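PDB 6VXC: trans-4-hydroxy-L-proline dehydratase from Clostridioides difficile 70-100-2010, which uses a glycyl radical to dehydrate trans-4-hydroxy-L-proline to (S)-1-pyrroline-5-carboxylate in the anaerobic breakdown of hydroxyproline. Local coordinates for residues I45-V49 with I134-I139. Numbering follows the deposited sequence.
Sequences IERAV and IHKEEI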
loop_
_atom_site.group_PDB
_atom_site.type_symbol
_atom_site.label_atom_id
_atom_site.label_comp_id
_atom_site.label_asym_id
_atom_site.label_seq_id
_atom_site.Cartn_x
_atom_site.Cartn_y
_atom_site.Cartn_z
ATOM N N ILE A 45 14.595 -19.460 -1.811
ATOM C CA ILE A 45 13.942 -20.492 -1.013
ATOM C C ILE A 45 14.562 -20.655 0.370
ATOM O O ILE A 45 14.059 -21.449 1.175
ATOM C CB ILE A 45 13.982 -21.837 -1.772
ATOM C CG1 ILE A 45 12.850 -22.763 -1.316
ATOM C CG2 ILE A 45 15.358 -22.497 -1.619
ATOM C CD1 ILE A 45 11.460 -22.243 -1.657
ATOM N N GLU A 46 15.644 -19.934 0.677
ATOM C CA GLU A 46 16.348 -20.191 1.929
ATOM C C GLU A 46 15.473 -19.905 3.143
ATOM O O GLU A 46 15.521 -20.636 4.142
ATOM C CB GLU A 46 17.625 -19.366 2.006
ATOM C CG GLU A 46 18.432 -19.714 3.219
ATOM C CD GLU A 46 19.750 -19.001 3.274
ATOM O OE1 GLU A 46 19.760 -17.865 3.770
ATOM O OE2 GLU A 46 20.764 -19.566 2.818
ATOM N N ARG A 47 14.712 -18.819 3.106
ATOM C CA ARG A 47 13.868 -18.496 4.247
ATOM C C ARG A 47 12.931 -19.651 4.576
ATOM O O ARG A 47 12.838 -20.075 5.732
ATOM C CB ARG A 47 13.054 -17.232 3.970
ATOM C CG ARG A 47 12.193 -16.822 5.147
ATOM C CD ARG A 47 11.150 -15.797 4.784
ATOM N NE ARG A 47 10.347 -15.441 5.949
ATOM C CZ ARG A 47 9.300 -16.132 6.383
ATOM N NH1 ARG A 47 8.903 -17.226 5.740
ATOM N NH2 ARG A 47 8.645 -15.715 7.458
ATOM N N ALA A 48 12.248 -20.188 3.562
ATOM C CA ALA A 48 11.304 -21.276 3.798
ATOM C C ALA A 48 11.999 -22.484 4.406
ATOM O O ALA A 48 11.460 -23.123 5.314
ATOM C CB ALA A 48 10.611 -21.666 2.496
ATOM N N VAL A 49 13.201 -22.808 3.931
ATOM C CA VAL A 49 13.936 -23.930 4.507
ATOM C C VAL A 49 14.190 -23.694 5.988
ATOM O O VAL A 49 13.924 -24.557 6.825
ATOM C CB VAL A 49 15.261 -24.157 3.758
ATOM C CG1 VAL A 49 16.100 -25.186 4.502
ATOM C CG2 VAL A 49 15.016 -24.610 2.335
ATOM N N ILE A 134 13.431 -28.127 -3.957
ATOM C CA ILE A 134 13.347 -27.955 -2.507
ATOM C C ILE A 134 11.912 -27.657 -2.089
ATOM O O ILE A 134 11.393 -28.233 -1.126
ATOM C CB ILE A 134 14.311 -26.844 -2.055
ATOM C CG1 ILE A 134 15.761 -27.275 -2.252
ATOM C CG2 ILE A 134 14.048 -26.414 -0.621
ATOM C CD1 ILE A 134 16.740 -26.183 -1.929
ATOM N N HIS A 135 11.244 -26.756 -2.813
ATOM C CA HIS A 135 9.860 -26.445 -2.483
ATOM C C HIS A 135 8.991 -27.691 -2.590
ATOM O O HIS A 135 8.135 -27.939 -1.734
ATOM C CB HIS A 135 9.316 -25.343 -3.397
ATOM C CG HIS A 135 7.936 -24.906 -3.031
ATOM N ND1 HIS A 135 7.677 -24.095 -1.949
ATOM C CD2 HIS A 135 6.732 -25.225 -3.555
ATOM C CE1 HIS A 135 6.376 -23.902 -1.844
ATOM N NE2 HIS A 135 5.777 -24.575 -2.810
ATOM N N LYS A 136 9.195 -28.481 -3.647
ATOM C CA LYS A 136 8.388 -29.673 -3.846
ATOM C C LYS A 136 8.656 -30.713 -2.770
ATOM O O LYS A 136 7.721 -31.342 -2.264
ATOM C CB LYS A 136 8.661 -30.274 -5.225
ATOM C CG LYS A 136 7.799 -31.488 -5.503
ATOM C CD LYS A 136 8.239 -32.241 -6.738
ATOM C CE LYS A 136 7.128 -33.181 -7.190
ATOM N NZ LYS A 136 7.604 -34.191 -8.166
ATOM N N GLU A 137 9.923 -30.898 -2.394
ATOM C CA GLU A 137 10.299 -32.015 -1.538
ATOM C C GLU A 137 10.343 -31.672 -0.058
ATOM O O GLU A 137 10.045 -32.535 0.773
ATOM C CB GLU A 137 11.663 -32.558 -1.952
ATOM C CG GLU A 137 11.715 -33.104 -3.354
ATOM C CD GLU A 137 13.098 -33.601 -3.728
ATOM O OE1 GLU A 137 13.231 -34.227 -4.802
ATOM O OE2 GLU A 137 14.050 -33.376 -2.946
ATOM N N GLU A 138 10.710 -30.451 0.303
ATOM C CA GLU A 138 10.814 -30.085 1.708
ATOM C C GLU A 138 9.678 -29.196 2.195
ATOM O O GLU A 138 9.232 -29.350 3.335
ATOM C CB GLU A 138 12.142 -29.375 1.979
ATOM C CG GLU A 138 13.399 -30.072 1.481
ATOM C CD GLU A 138 13.581 -31.473 2.048
ATOM O OE1 GLU A 138 14.077 -32.346 1.298
ATOM O OE2 GLU A 138 13.274 -31.691 3.245
ATOM N N ILE A 139 9.211 -28.253 1.373
ATOM C CA ILE A 139 8.294 -27.210 1.827
ATOM C C ILE A 139 6.841 -27.668 1.769
ATOM O O ILE A 139 6.125 -27.589 2.769
ATOM C CB ILE A 139 8.480 -25.913 1.012
ATOM C CG1 ILE A 139 9.934 -25.440 1.073
ATOM C CG2 ILE A 139 7.557 -24.820 1.549
ATOM C CD1 ILE A 139 10.485 -25.326 2.470
#
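Ile134 meets Ile45 and Val49 through its CG2 methyl. Ile134 CG2 lies 3.6 Å from Val49 CG2 and 3.9 Å from Ile45 CG1. The side chains of Val49 and Ile134 cross at about a right angle, while those of Ile45 and Ile134 run obliquely past each other. The longer branch of Ile134 also reaches Ile45: Ile134 CD1 sits 3.9 Å from Ile45 CG2. Both branches of Ile45 therefore touch Ile134. Ile45 CG1 lies opposite the backbone N (chi1 -156°) and carries CD1 on to His135. Ile45 CD1 lies 4.2 Å from His135 CB and approaches the imidazole ring obliquely. His135 NE2 is hydrogen-bonded to His109 O, and its side chain also packs on Met111 and Leu114 of helix 111-119. Five residues on from Ile134, Ile139 reaches over Ala48, with Ile139 CD1 3.7 Å from Ala48 CB. Ile139 CD1 also rests against the backbone, 3.7 Å from Ala48 O and 4.0 Å from Val49 N. The helix has a wider pi-type turn at 135-139, consistent with Ile134 and Ile139 both facing the 45-49 segment. No hydrogen bond crosses the contact. This is apolar packing of the N-terminal end of helix 46-58, with Ile45 just before it, on helix 129-143 in the PFL-like region of a glycyl radical enzyme, away from the glycyl radical site and the probable catalytic residues.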